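Taurocyamine kinase (Schistosoma mansoni, PDB 4WOD) catalyses the reversible, magnesium-dependent transfer of a phosphate group from ATP to the guanidino compound taurocyamine, giving N-phosphotaurocyamine and ADP. Local coordinates at residues R126-F131 with N147-A152; I176-D181 with R205-N210. The protein carries 4 engineered substitutions. All coordinates share one frame; numbering follows the deposited sequence.

Contact 1: residues R126-F131 with N147-A152; sequences RTVEGF and NKISTA
K148 reaches from its helix to V128 and F131, and the meeting is made by the methylene groups of its chain. CB and CG act as the stalk: with CG anti to the backbone N (chi1 -165°), they carry the chain off the helix without coming close to the loop. CD is the atom that touches. It lies 4.0 Å from CE2 of F131, approaching the ring obliquely, and 4.1 Å from CG1 of V128. CE follows at a slightly looser 4.4 Å from CE2 of F131, and there the chain bends (chi4 78°), turning NZ out of the line of the methylenes. Lysine suits this exposed place because its long aliphatic part can pack on V128 and F131, while the bend keeps NZ 4.5 Å from CE2 of F131.

V128 divides its two methyls between neighbouring helix residues. While CG1 meets K148, CG2 comes to 4.2 Å from CD1 of I149, the two side chains running past each other in opposite directions. I149 does not aim its CB at the loop, yet its delta methyl makes the approach, a reach that the longer isoleucine branch supplies.

A type II turn from V128 to F131 brings both loop residues to the same helix. G130 takes the position of positive phi (94°), where any side chain would collide with the carbonyl O of E129. The F131 ring also turns its edge, in plane, to the carbonyl O of V128.

Earlier on helix 139-154, L145 is touched by both V128 and F131. I225 of strand 225-232 is packed against by V128 and I149, and A152 rests on L250, so the loop after strand 117-126 and helix 139-154 close together over the sheet beside helix 236-251.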
loop_
_atom_site.group_PDB
_atom_site.type_symbol
_atom_site.label_atom_id
_atom_site.label_comp_id
_atom_site.label_asym_id
_atom_site.label_seq_id
_atom_site.Cartn_x
_atom_site.Cartn_y
_atom_site.Cartn_z
ATOM N N ARG A 126 -6.627 -21.045 -22.686
ATOM C CA ARG A 126 -7.310 -20.844 -23.954
ATOM C C ARG A 126 -8.764 -21.283 -23.876
ATOM O O ARG A 126 -9.111 -22.222 -23.152
ATOM C CB ARG A 126 -6.631 -21.618 -25.090
ATOM C CG ARG A 126 -5.208 -21.170 -25.428
ATOM C CD ARG A 126 -5.197 -19.784 -26.063
ATOM N NE ARG A 126 -3.901 -19.445 -26.660
ATOM C CZ ARG A 126 -2.980 -18.694 -26.062
ATOM N NH1 ARG A 126 -3.206 -18.224 -24.830
ATOM N NH2 ARG A 126 -1.832 -18.425 -26.685
ATOM N N THR A 127 -9.589 -20.584 -24.641
ATOM C CA THR A 127 -10.972 -20.947 -24.886
ATOM C C THR A 127 -11.068 -21.559 -26.268
ATOM O O THR A 127 -10.590 -20.965 -27.234
ATOM C CB THR A 127 -11.884 -19.731 -24.841
ATOM O OG1 THR A 127 -11.815 -19.113 -23.551
ATOM C CG2 THR A 127 -13.331 -20.129 -25.201
ATOM N N VAL A 128 -11.672 -22.733 -26.370
ATOM C CA VAL A 128 -11.901 -23.343 -27.685
ATOM C C VAL A 128 -13.214 -22.796 -28.290
ATOM O O VAL A 128 -14.269 -22.846 -27.650
ATOM C CB VAL A 128 -11.945 -24.903 -27.587
ATOM C CG1 VAL A 128 -12.331 -25.524 -28.922
ATOM C CG2 VAL A 128 -10.596 -25.465 -27.090
ATOM N N GLU A 129 -13.142 -22.249 -29.505
ATOM C CA GLU A 129 -14.346 -21.755 -30.198
ATOM C C GLU A 129 -15.442 -22.803 -30.305
ATOM O O GLU A 129 -15.163 -23.986 -30.523
ATOM C CB GLU A 129 -14.007 -21.282 -31.608
ATOM C CG GLU A 129 -13.269 -19.971 -31.664
ATOM C CD GLU A 129 -12.957 -19.556 -33.085
ATOM O OE1 GLU A 129 -12.887 -20.447 -33.970
ATOM O OE2 GLU A 129 -12.800 -18.334 -33.313
ATOM N N GLY A 130 -16.684 -22.355 -30.176
ATOM C CA GLY A 130 -17.836 -23.196 -30.399
ATOM C C GLY A 130 -18.376 -23.832 -29.132
ATOM O O GLY A 130 -19.350 -24.571 -29.192
ATOM N N PHE A 131 -17.743 -23.573 -27.985
ATOM C CA PHE A 131 -18.165 -24.219 -26.740
ATOM C C PHE A 131 -18.361 -23.176 -25.662
ATOM O O PHE A 131 -17.622 -22.213 -25.616
ATOM C CB PHE A 131 -17.137 -25.244 -26.235
ATOM C CG PHE A 131 -16.952 -26.424 -27.140
ATOM C CD1 PHE A 131 -17.677 -27.595 -26.934
ATOM C CD2 PHE A 131 -16.051 -26.362 -28.193
ATOM C CE1 PHE A 131 -17.501 -28.693 -27.751
ATOM C CE2 PHE A 131 -15.870 -27.463 -29.032
ATOM C CZ PHE A 131 -16.598 -28.625 -28.810
ATOM N N ASN A 147 -12.730 -34.450 -25.218
ATOM C CA ASN A 147 -12.234 -35.377 -26.238
ATOM C C ASN A 147 -11.428 -34.650 -27.311
ATOM O O ASN A 147 -10.342 -35.096 -27.696
ATOM C CB ASN A 147 -13.385 -36.140 -26.913
ATOM C CG ASN A 147 -14.083 -37.131 -25.978
ATOM O OD1 ASN A 147 -13.531 -37.562 -24.973
ATOM N ND2 ASN A 147 -15.315 -37.477 -26.314
ATOM N N LYS A 148 -11.980 -33.541 -27.796
ATOM C CA LYS A 148 -11.314 -32.694 -28.773
ATOM C C LYS A 148 -9.941 -32.272 -28.257
ATOM O O LYS A 148 -8.925 -32.356 -28.968
ATOM C CB LYS A 148 -12.180 -31.466 -29.070
ATOM C CG LYS A 148 -11.806 -30.681 -30.322
ATOM C CD LYS A 148 -12.618 -29.369 -30.374
ATOM C CE LYS A 148 -12.823 -28.886 -31.790
ATOM N NZ LYS A 148 -13.908 -29.654 -32.484
ATOM N N ILE A 149 -9.902 -31.852 -26.994
ATOM C CA ILE A 149 -8.638 -31.398 -26.414
ATOM C C ILE A 149 -7.648 -32.542 -26.141
ATOM O O ILE A 149 -6.446 -32.413 -26.448
ATOM C CB ILE A 149 -8.888 -30.599 -25.110
ATOM C CG1 ILE A 149 -9.617 -29.295 -25.450
ATOM C CG2 ILE A 149 -7.564 -30.259 -24.454
ATOM C CD1 ILE A 149 -10.187 -28.527 -24.251
ATOM N N SER A 150 -8.114 -33.654 -25.566
ATOM C CA SER A 150 -7.175 -34.753 -25.281
ATOM C C SER A 150 -6.609 -35.323 -26.576
ATOM O O SER A 150 -5.474 -35.795 -26.608
ATOM C CB SER A 150 -7.828 -35.868 -24.466
ATOM O OG SER A 150 -8.909 -36.438 -25.177
ATOM N N THR A 151 -7.393 -35.255 -27.644
ATOM C CA THR A 151 -6.920 -35.747 -28.938
ATOM C C THR A 151 -5.776 -34.875 -29.466
ATOM O O THR A 151 -4.774 -35.392 -29.971
ATOM C CB THR A 151 -8.052 -35.794 -29.982
ATOM O OG1 THR A 151 -9.049 -36.732 -29.576
ATOM C CG2 THR A 151 -7.503 -36.216 -31.347
ATOM N N ALA A 152 -5.939 -33.558 -29.343
ATOM C CA ALA A 152 -4.896 -32.592 -29.680
ATOM C C ALA A 152 -3.645 -32.805 -28.821
ATOM O O ALA A 152 -2.521 -32.701 -29.315
ATOM C CB ALA A 152 -5.409 -31.152 -29.516
#

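Contact 2: residues I176-D181 with R205-N210; sequences IKLVND and RGIFIN
Apolar contact accounts for the whole meeting of L178 with I207 and I209. L178 is the single helix residue involved, and its branched end serves both isoleucines. Its CD1 lies 4.0 Å from CD1 of I207. CD2 of L178 comes to 3.9 Å from CD1 of I209. The same CD2 is 4.1 Å from CD1 of I207, whose delta methyl thus sits against both methyls of the leucine. A chi1 of 66° folds CG1 of I207 back over its own main chain, and from there CD1 extends to the leucine. Beta-branched isoleucine suits a strand, and two residues on, the chain presents the same face again.

Backbone hydrogen bonds run within the helix and, for strand 206-210, to its sheet neighbours 162-166 and 215-219. Helix 172-180 thus packs through L178 on one face of the antiparallel sheet, the face of I207 and I209, while F208 points to the other.

No hydrogen bond or charge pair crosses between helix and strand. H182, a predicted ATP-binding residue, follows the helix segment, its side chain about 8 Å from that of L178. Buried methyls meet through dispersion and the exclusion of water, so shape rather than bond direction sets the fit.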
loop_
_atom_site.group_PDB
_atom_site.type_symbol
_atom_site.label_atom_id
_atom_site.label_comp_id
_atom_site.label_asym_id
_atom_site.label_seq_id
_atom_site.Cartn_x
_atom_site.Cartn_y
_atom_site.Cartn_z
ATOM N N ILE A 176 -5.026 -38.680 -4.592
ATOM C CA ILE A 176 -4.199 -38.269 -3.466
ATOM C C ILE A 176 -2.771 -38.010 -3.931
ATOM O O ILE A 176 -2.185 -36.982 -3.613
ATOM C CB ILE A 176 -4.205 -39.335 -2.340
ATOM C CG1 ILE A 176 -5.555 -39.336 -1.620
ATOM C CG2 ILE A 176 -3.078 -39.080 -1.339
ATOM C CD1 ILE A 176 -5.794 -40.562 -0.744
ATOM N N LYS A 177 -2.223 -38.939 -4.702
ATOM C CA LYS A 177 -0.868 -38.779 -5.215
ATOM C C LYS A 177 -0.698 -37.520 -6.081
ATOM O O LYS A 177 0.286 -36.790 -5.939
ATOM C CB LYS A 177 -0.460 -40.016 -6.017
ATOM C CG LYS A 177 0.877 -39.871 -6.740
ATOM C CD LYS A 177 1.617 -41.198 -6.808
ATOM C CE LYS A 177 0.749 -42.278 -7.437
ATOM N NZ LYS A 177 0.171 -41.851 -8.743
ATOM N N LEU A 178 -1.668 -37.269 -6.962
ATOM C CA LEU A 178 -1.562 -36.190 -7.940
ATOM C C LEU A 178 -1.749 -34.822 -7.303
ATOM O O LEU A 178 -1.122 -33.847 -7.713
ATOM C CB LEU A 178 -2.583 -36.382 -9.062
ATOM C CG LEU A 178 -2.280 -37.519 -10.035
ATOM C CD1 LEU A 178 -3.511 -37.852 -10.865
ATOM C CD2 LEU A 178 -1.103 -37.152 -10.935
ATOM N N VAL A 179 -2.617 -34.744 -6.301
ATOM C CA VAL A 179 -2.776 -33.486 -5.596
ATOM C C VAL A 179 -1.543 -33.247 -4.712
ATOM O O VAL A 179 -1.117 -32.109 -4.526
ATOM C CB VAL A 179 -4.082 -33.458 -4.769
ATOM C CG1 VAL A 179 -4.086 -34.554 -3.760
ATOM C CG2 VAL A 179 -4.271 -32.107 -4.087
ATOM N N ASN A 180 -0.948 -34.322 -4.202
ATOM C CA ASN A 180 0.278 -34.199 -3.414
ATOM C C ASN A 180 1.428 -33.665 -4.255
ATOM O O ASN A 180 2.231 -32.869 -3.781
ATOM C CB ASN A 180 0.661 -35.541 -2.789
ATOM C CG ASN A 180 -0.078 -35.799 -1.498
ATOM O OD1 ASN A 180 -0.881 -34.969 -1.058
ATOM N ND2 ASN A 180 0.174 -36.945 -0.887
ATOM N N ASP A 181 1.486 -34.087 -5.512
ATOM C CA ASP A 181 2.482 -33.561 -6.440
ATOM C C ASP A 181 2.028 -32.245 -7.083
ATOM O O ASP A 181 2.704 -31.705 -7.949
ATOM C CB ASP A 181 2.795 -34.602 -7.512
ATOM C CG ASP A 181 3.496 -35.815 -6.941
ATOM O OD1 ASP A 181 4.210 -35.660 -5.925
ATOM O OD2 ASP A 181 3.325 -36.922 -7.488
ATOM N N ARG A 205 -13.565 -33.564 -17.496
ATOM C CA ARG A 205 -12.386 -32.923 -16.925
ATOM C C ARG A 205 -11.219 -33.877 -16.793
ATOM O O ARG A 205 -11.396 -35.087 -16.606
ATOM C CB ARG A 205 -12.719 -32.352 -15.553
ATOM C CG ARG A 205 -13.812 -31.296 -15.618
ATOM C CD ARG A 205 -14.603 -31.278 -14.347
ATOM N NE ARG A 205 -15.458 -30.096 -14.275
ATOM C CZ ARG A 205 -16.774 -30.107 -14.447
ATOM N NH1 ARG A 205 -17.399 -31.248 -14.709
ATOM N NH2 ARG A 205 -17.458 -28.967 -14.356
ATOM N N GLY A 206 -10.015 -33.327 -16.874
ATOM C CA GLY A 206 -8.837 -34.140 -16.675
ATOM C C GLY A 206 -7.552 -33.351 -16.648
ATOM O O GLY A 206 -7.554 -32.113 -16.775
ATOM N N ILE A 207 -6.448 -34.072 -16.455
ATOM C CA ILE A 207 -5.131 -33.441 -16.488
ATOM C C ILE A 207 -4.179 -34.223 -17.369
ATOM O O ILE A 207 -4.325 -35.440 -17.531
ATOM C CB ILE A 207 -4.499 -33.312 -15.070
ATOM C CG1 ILE A 207 -4.180 -34.683 -14.484
ATOM C CG2 ILE A 207 -5.417 -32.576 -14.126
ATOM C CD1 ILE A 207 -3.314 -34.598 -13.244
ATOM N N PHE A 208 -3.201 -33.521 -17.929
ATOM C CA PHE A 208 -2.189 -34.143 -18.772
ATOM C C PHE A 208 -0.804 -33.755 -18.256
ATOM O O PHE A 208 -0.557 -32.581 -17.955
ATOM C CB PHE A 208 -2.361 -33.717 -20.238
ATOM C CG PHE A 208 -1.304 -34.279 -21.165
ATOM C CD1 PHE A 208 -1.526 -35.464 -21.848
ATOM C CD2 PHE A 208 -0.080 -33.631 -21.332
ATOM C CE1 PHE A 208 -0.557 -35.998 -22.691
ATOM C CE2 PHE A 208 0.893 -34.155 -22.179
ATOM C CZ PHE A 208 0.657 -35.335 -22.858
ATOM N N ILE A 209 0.087 -34.744 -18.149
ATOM C CA ILE A 209 1.451 -34.530 -17.676
ATOM C C ILE A 209 2.434 -35.213 -18.616
ATOM O O ILE A 209 2.203 -36.355 -19.031
ATOM C CB ILE A 209 1.678 -35.089 -16.251
ATOM C CG1 ILE A 209 0.403 -35.026 -15.415
ATOM C CG2 ILE A 209 2.866 -34.392 -15.547
ATOM C CD1 ILE A 209 0.562 -35.625 -14.054
ATOM N N ASN A 210 3.525 -34.531 -18.957
ATOM C CA ASN A 210 4.541 -35.169 -19.784
ATOM C C ASN A 210 5.476 -36.006 -18.913
ATOM O O ASN A 210 5.425 -35.942 -17.680
ATOM C CB ASN A 210 5.325 -34.144 -20.626
ATOM C CG ASN A 210 6.224 -33.211 -19.795
ATOM O OD1 ASN A 210 6.010 -32.981 -18.600
ATOM N ND2 ASN A 210 7.215 -32.633 -20.461
#

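The two contacts follow in series along the chain: contact 1 is complete at 147-152 before contact 2 begins at 176-181 and ends at 205-210. Their centres are 19 Å apart and their nearest atoms about 6 Å. All four segments lie in the first phosphagen kinase C-terminal region, inside the first repeat, and share its eight-stranded antiparallel sheet, with helices 139-154 and 172-180 on opposite faces. Strands 215-219 and 225-232 separate strand 117-126 from strand 206-210. R226, a predicted ATP-binding residue, has its side chain about 10 Å from that of I149 and about 9 Å from that of I207, which places both packings in the framework around the probable nucleotide site.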